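Local coordinates for uncharacterized protein YfeY (Escherichia coli, PDB 2QZB) that is of unknown function but belongs to the DUF1131 family and is probably a lipoprotein, built round one long antiparallel beta sheet, at residues S134-G139 with K161-R166; A69-G74 with D83-D88. One frame throughout, in Å; residues are numbered along the deposited sequence.

Contact 1: S134-G139 with K161-R166; sequences SYQFSG and KIIWRR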
loop_
_atom_site.group_PDB
_atom_site.type_symbol
_atom_site.label_atom_id
_atom_site.label_comp_id
_atom_site.label_asym_id
_atom_site.label_seq_id
_atom_site.Cartn_x
_atom_site.Cartn_y
_atom_site.Cartn_z
ATOM N N SER A 134 1.964 -3.422 -5.400
ATOM C CA SER A 134 1.590 -4.643 -4.711
ATOM C C SER A 134 0.263 -4.370 -4.013
ATOM O O SER A 134 -0.071 -3.213 -3.781
ATOM C CB SER A 134 2.614 -4.986 -3.630
ATOM O OG SER A 134 3.899 -5.212 -4.190
ATOM N N TYR A 135 -0.459 -5.433 -3.664
ATOM C CA TYR A 135 -1.717 -5.336 -2.928
ATOM C C TYR A 135 -1.542 -6.179 -1.685
ATOM O O TYR A 135 -0.987 -7.286 -1.758
ATOM C CB TYR A 135 -2.894 -5.891 -3.762
ATOM C CG TYR A 135 -2.982 -5.387 -5.194
ATOM C CD1 TYR A 135 -3.087 -4.032 -5.474
ATOM C CD2 TYR A 135 -2.979 -6.279 -6.270
ATOM C CE1 TYR A 135 -3.140 -3.568 -6.777
ATOM C CE2 TYR A 135 -3.070 -5.821 -7.580
ATOM C CZ TYR A 135 -3.154 -4.479 -7.825
ATOM O OH TYR A 135 -3.268 -4.012 -9.116
ATOM N N GLN A 136 -1.981 -5.693 -0.540
ATOM C CA GLN A 136 -2.120 -6.596 0.602
ATOM C C GLN A 136 -3.572 -7.004 0.735
ATOM O O GLN A 136 -4.486 -6.221 0.406
ATOM C CB GLN A 136 -1.611 -5.986 1.924
ATOM C CG GLN A 136 -0.121 -5.631 1.929
ATOM C CD GLN A 136 0.437 -5.331 3.342
ATOM O OE1 GLN A 136 -0.317 -5.204 4.321
ATOM N NE2 GLN A 136 1.767 -5.223 3.439
ATOM N N PHE A 137 -3.789 -8.229 1.218
ATOM C CA PHE A 137 -5.138 -8.793 1.334
ATOM C C PHE A 137 -5.377 -9.119 2.787
ATOM O O PHE A 137 -4.434 -9.452 3.501
ATOM C CB PHE A 137 -5.274 -10.069 0.470
ATOM C CG PHE A 137 -5.350 -9.778 -1.002
ATOM C CD1 PHE A 137 -4.183 -9.648 -1.763
ATOM C CD2 PHE A 137 -6.563 -9.580 -1.610
ATOM C CE1 PHE A 137 -4.248 -9.342 -3.106
ATOM C CE2 PHE A 137 -6.635 -9.289 -2.943
ATOM C CZ PHE A 137 -5.476 -9.144 -3.694
ATOM N N SER A 138 -6.621 -9.017 3.244
ATOM C CA SER A 138 -6.947 -9.582 4.560
ATOM C C SER A 138 -8.298 -10.256 4.554
ATOM O O SER A 138 -9.122 -10.007 3.660
ATOM C CB SER A 138 -6.799 -8.586 5.718
ATOM O OG SER A 138 -7.169 -7.277 5.381
ATOM N N GLY A 139 -8.512 -11.134 5.526
ATOM C CA GLY A 139 -9.725 -11.957 5.565
ATOM C C GLY A 139 -9.567 -12.918 6.723
ATOM O O GLY A 139 -8.631 -12.759 7.519
ATOM N N LYS A 161 -4.814 -3.010 1.499
ATOM C CA LYS A 161 -3.846 -1.948 1.263
ATOM C C LYS A 161 -3.292 -2.043 -0.159
ATOM O O LYS A 161 -3.161 -3.143 -0.711
ATOM C CB LYS A 161 -2.748 -2.093 2.308
ATOM C CG LYS A 161 -1.674 -1.078 2.299
ATOM C CD LYS A 161 -1.296 -0.823 3.738
ATOM C CE LYS A 161 -0.407 -1.892 4.278
ATOM N NZ LYS A 161 0.095 -1.498 5.633
ATOM N N ILE A 162 -2.980 -0.893 -0.755
ATOM C CA ILE A 162 -2.265 -0.868 -2.017
ATOM C C ILE A 162 -0.880 -0.244 -1.718
ATOM O O ILE A 162 -0.790 0.829 -1.087
ATOM C CB ILE A 162 -3.037 -0.067 -3.125
ATOM C CG1 ILE A 162 -4.459 -0.651 -3.338
ATOM C CG2 ILE A 162 -2.240 -0.088 -4.458
ATOM C CD1 ILE A 162 -5.312 0.160 -4.215
ATOM N N ILE A 163 0.183 -0.903 -2.169
ATOM C CA ILE A 163 1.551 -0.442 -1.868
ATOM C C ILE A 163 2.295 -0.082 -3.138
ATOM O O ILE A 163 2.352 -0.883 -4.088
ATOM C CB ILE A 163 2.315 -1.522 -1.100
ATOM C CG1 ILE A 163 1.496 -1.954 0.124
ATOM C CG2 ILE A 163 3.740 -1.043 -0.719
ATOM C CD1 ILE A 163 2.003 -3.203 0.710
ATOM N N TRP A 164 2.856 1.115 -3.168
ATOM C CA TRP A 164 3.744 1.508 -4.246
ATOM C C TRP A 164 5.177 1.518 -3.706
ATOM O O TRP A 164 5.401 2.017 -2.578
ATOM C CB TRP A 164 3.384 2.905 -4.764
ATOM C CG TRP A 164 4.407 3.431 -5.759
ATOM C CD1 TRP A 164 4.409 3.222 -7.105
ATOM C CD2 TRP A 164 5.566 4.254 -5.477
ATOM N NE1 TRP A 164 5.493 3.862 -7.685
ATOM C CE2 TRP A 164 6.209 4.509 -6.707
ATOM C CE3 TRP A 164 6.111 4.804 -4.300
ATOM C CZ2 TRP A 164 7.388 5.284 -6.802
ATOM C CZ3 TRP A 164 7.268 5.572 -4.391
ATOM C CH2 TRP A 164 7.902 5.804 -5.638
ATOM N N ARG A 165 6.151 1.003 -4.483
ATOM C CA ARG A 165 7.584 1.073 -4.064
ATOM C C ARG A 165 8.465 1.574 -5.210
ATOM O O ARG A 165 8.277 1.135 -6.337
ATOM C CB ARG A 165 8.106 -0.285 -3.584
ATOM C CG ARG A 165 7.540 -0.835 -2.245
ATOM C CD ARG A 165 8.043 -2.231 -2.043
ATOM N NE ARG A 165 7.735 -2.866 -0.746
ATOM C CZ ARG A 165 6.730 -3.717 -0.566
ATOM N NH1 ARG A 165 5.925 -3.983 -1.579
ATOM N NH2 ARG A 165 6.502 -4.283 0.612
ATOM N N ARG A 166 9.425 2.472 -4.948
ATOM C CA ARG A 166 10.251 3.047 -6.047
ATOM C C ARG A 166 11.092 1.967 -6.757
ATOM O O ARG A 166 11.349 0.913 -6.151
ATOM C CB ARG A 166 11.177 4.169 -5.561
ATOM C CG ARG A 166 12.286 3.747 -4.582
ATOM C CD ARG A 166 13.503 4.721 -4.680
ATOM N NE ARG A 166 13.050 6.121 -4.682
ATOM C CZ ARG A 166 13.386 7.049 -3.779
ATOM N NH1 ARG A 166 14.223 6.761 -2.788
ATOM N NH2 ARG A 166 12.894 8.272 -3.883
HETATM O O HOH W 1 5.218 -2.839 -4.457
#
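Gln136 and Lys161 stand next to each other on the sheet and rise in the same direction, so that the amide of one lies along the aliphatic end of the other. Gln136 leaves the backbone with CG anti to the carbonyl carbon and then runs extended (chi2 -167°), while Lys161 bends at chi2 and chi3, bringing its CE to 3.3 Å from Gln136 OE1. The same glutamine crosses Ile163 obliquely: Ile163 CD1 sits 3.4 Å from Gln136 CG and equally near NE2, whose hydrogen bond goes to Glu124 of strand 123-126. Residues 134-138 and 161-165 are adjacent antiparallel strands of the large sheet, running 152° apart. Two pairs, Ser134 with Ile163 and Gln136 with Lys161, are hydrogen-bonded; the straightest link is Ile163 N to Ser134 O (2.8 Å, 176° at the hydrogen), although the donor stands above the carbonyl plane. Tyr135 and Ile162 form the non-hydrogen-bonded pair between them, on the other face. There the tyrosine ring presents its edge to the isoleucine, Tyr135 CD1 lying 4.2 Å from Ile162 CG2, and its hydroxyl reaches Thr93. Back on the Ser134 face, Arg165 stretches out from CG to NE and turns one face of its guanidinium to Ile163 CG2, which lies 3.8 Å from the plane, displaced toward the rim. A water in that plane accepts from Arg165 NH1 and is hydrogen-bonded to Ser134 OG at 2.7 Å, bridging two side chains whose own tips stay 3.5 Å apart, NH1 to OG; the salt bridge of NH1 is with Glu124.

Contact 2: A69-G74 with D83-D88; sequences AMVING and DVLDSD
A single carbonyl, Ala69 O, takes two successive backbone N-H groups where the regular strand pairing ends. Leu85 N gives the good bond, 2.8 Å to Ala69 O, approaching from well above the carbonyl plane; Asp86 N adds a weak, bent one at 3.1 Å to the same oxygen. Here the chain has left the strand, and Asp86 turns its CB toward Ala69, the two CB atoms 3.9 Å apart. With CG anti to the backbone N (chi1 -172°), the Asp86 carboxylate is set to accept Asp88 N on OD1 (3.0 Å, from above its plane), which makes an Asx turn. OD1 also has a salt bridge with Lys64, and OD2 a hydrogen bond with Tyr43, which would probably offset much of the charge of this buried carboxylate. An alanine here would lose the carboxylate, and with it would probably weaken the turn and leave Lys64 and Tyr43 without this partner. Further along, Val71 and Asp83 form a hydrogen-bonded antiparallel pair, both bonds lying in the carbonyl planes. Next to it, Met70 and Val84 face each other without such bonds, and Met70 CA comes to 3.0 Å from Asp83 O in a CA-H...O contact. On the Val71 face a water donates to Val71 O and Asp83 OD2 and accepts from Asn73 ND2 at 2.6 Å, linking a backbone carbonyl to two polar side chains beside the salt bridge of Asp83 OD2 with Arg81. The two segments belong to the beta hairpin of strands 67-73 and 81-84. At one edge of the hairpin Ala69 and Met70 both face Val62 of strand 55-64 in a classic beta bulge; at the other, strand 158-165 flanks Asp83 and Leu85; Val21 of the short strand 20-21 touches the side chains of Met70 and Val84.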
loop_
_atom_site.group_PDB
_atom_site.type_symbol
_atom_site.label_atom_id
_atom_site.label_comp_id
_atom_site.label_asym_id
_atom_site.label_seq_id
_atom_site.Cartn_x
_atom_site.Cartn_y
_atom_site.Cartn_z
ATOM N N ALA A 69 -4.973 7.426 5.906
ATOM C CA ALA A 69 -5.258 7.234 4.463
ATOM C C ALA A 69 -4.040 6.720 3.673
ATOM O O ALA A 69 -4.198 6.002 2.672
ATOM C CB ALA A 69 -5.740 8.538 3.834
ATOM N N MET A 70 -2.831 7.127 4.093
ATOM C CA MET A 70 -1.551 6.713 3.447
ATOM C C MET A 70 -0.460 6.842 4.473
ATOM O O MET A 70 -0.479 7.773 5.300
ATOM C CB MET A 70 -1.046 7.652 2.314
ATOM C CG MET A 70 -1.952 8.014 1.161
ATOM S SD MET A 70 -1.144 9.072 -0.105
ATOM C CE MET A 70 -2.653 9.760 -0.725
ATOM N N VAL A 71 0.528 5.966 4.337
ATOM C CA VAL A 71 1.806 6.057 5.053
ATOM C C VAL A 71 2.882 6.285 4.013
ATOM O O VAL A 71 3.013 5.487 3.085
ATOM C CB VAL A 71 2.155 4.755 5.798
ATOM C CG1 VAL A 71 3.479 4.946 6.631
ATOM C CG2 VAL A 71 1.001 4.282 6.723
ATOM N N ILE A 72 3.653 7.363 4.165
ATOM C CA ILE A 72 4.686 7.690 3.249
ATOM C C ILE A 72 6.047 7.470 3.927
ATOM O O ILE A 72 6.303 7.969 5.051
ATOM C CB ILE A 72 4.553 9.155 2.809
ATOM C CG1 ILE A 72 3.171 9.405 2.198
ATOM C CG2 ILE A 72 5.667 9.503 1.850
ATOM C CD1 ILE A 72 2.874 10.907 1.916
ATOM N N ASN A 73 6.895 6.703 3.257
ATOM C CA ASN A 73 8.248 6.368 3.735
ATOM C C ASN A 73 9.264 6.820 2.719
ATOM O O ASN A 73 8.937 7.045 1.552
ATOM C CB ASN A 73 8.397 4.857 4.008
ATOM C CG ASN A 73 7.819 4.438 5.349
ATOM O OD1 ASN A 73 8.380 4.757 6.389
ATOM N ND2 ASN A 73 6.723 3.692 5.334
ATOM N N GLY A 74 10.511 6.985 3.157
ATOM C CA GLY A 74 11.555 7.516 2.278
ATOM C C GLY A 74 12.957 7.430 2.883
ATOM O O GLY A 74 13.345 6.383 3.420
ATOM N N ASP A 83 2.097 3.358 1.299
ATOM C CA ASP A 83 1.000 2.411 1.505
ATOM C C ASP A 83 -0.337 3.169 1.483
ATOM O O ASP A 83 -0.481 4.169 2.180
ATOM C CB ASP A 83 1.165 1.715 2.839
ATOM C CG ASP A 83 2.503 0.963 2.949
ATOM O OD1 ASP A 83 2.557 -0.029 3.685
ATOM O OD2 ASP A 83 3.495 1.383 2.308
ATOM N N VAL A 84 -1.284 2.720 0.672
ATOM C CA VAL A 84 -2.540 3.442 0.503
ATOM C C VAL A 84 -3.605 2.631 1.201
ATOM O O VAL A 84 -3.749 1.424 0.956
ATOM C CB VAL A 84 -2.900 3.719 -0.973
ATOM C CG1 VAL A 84 -4.263 4.492 -1.102
ATOM C CG2 VAL A 84 -1.812 4.541 -1.648
ATOM N N LEU A 85 -4.332 3.270 2.096
ATOM C CA LEU A 85 -5.449 2.603 2.765
ATOM C C LEU A 85 -6.783 3.294 2.486
ATOM O O LEU A 85 -7.834 2.824 2.909
ATOM C CB LEU A 85 -5.190 2.560 4.267
ATOM C CG LEU A 85 -3.878 1.892 4.721
ATOM C CD1 LEU A 85 -2.658 2.815 4.747
ATOM C CD2 LEU A 85 -4.092 1.405 6.089
ATOM N N ASP A 86 -6.719 4.427 1.808
ATOM C CA ASP A 86 -7.879 5.241 1.436
ATOM C C ASP A 86 -8.629 4.538 0.314
ATOM O O ASP A 86 -8.077 4.328 -0.801
ATOM C CB ASP A 86 -7.398 6.596 0.936
ATOM C CG ASP A 86 -8.529 7.596 0.692
ATOM O OD1 ASP A 86 -9.734 7.230 0.665
ATOM O OD2 ASP A 86 -8.182 8.777 0.514
ATOM N N SER A 87 -9.883 4.171 0.606
ATOM C CA SER A 87 -10.652 3.367 -0.339
ATOM C C SER A 87 -10.974 4.181 -1.582
ATOM O O SER A 87 -11.226 3.616 -2.632
ATOM C CB SER A 87 -11.926 2.809 0.318
ATOM O OG SER A 87 -12.737 3.896 0.738
ATOM N N ASP A 88 -10.930 5.507 -1.464
ATOM C CA ASP A 88 -11.119 6.407 -2.588
ATOM C C ASP A 88 -9.955 6.522 -3.578
ATOM O O ASP A 88 -10.084 7.198 -4.601
ATOM C CB ASP A 88 -11.469 7.815 -2.098
ATOM C CG ASP A 88 -12.716 7.836 -1.215
ATOM O OD1 ASP A 88 -12.691 8.553 -0.178
ATOM O OD2 ASP A 88 -13.689 7.119 -1.569
HETATM O O HOH W 2 4.917 3.369 3.505
#

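How the contacts relate
Both contacts belong to one eight-stranded antiparallel sheet, their centres about 10 Å apart. Contact 2, a local hairpin, is complete in the chain before the first residue of contact 1 is reached. The C-terminal strand 158-165 lies between strands 81-84 and 133-138 and so joins the two halves of the sheet: one edge pairs within contact 1, the other meets contact 2. That seam has a probable hydrogen bond between Ile162 O and Val84 N (2.6 Å), packing of Lys161 CD on Leu85 CG, and a long, weak ion pair from Lys161 NZ to Asp83 OD1. The last strand thus ties early and late parts of the chain into one continuous sheet.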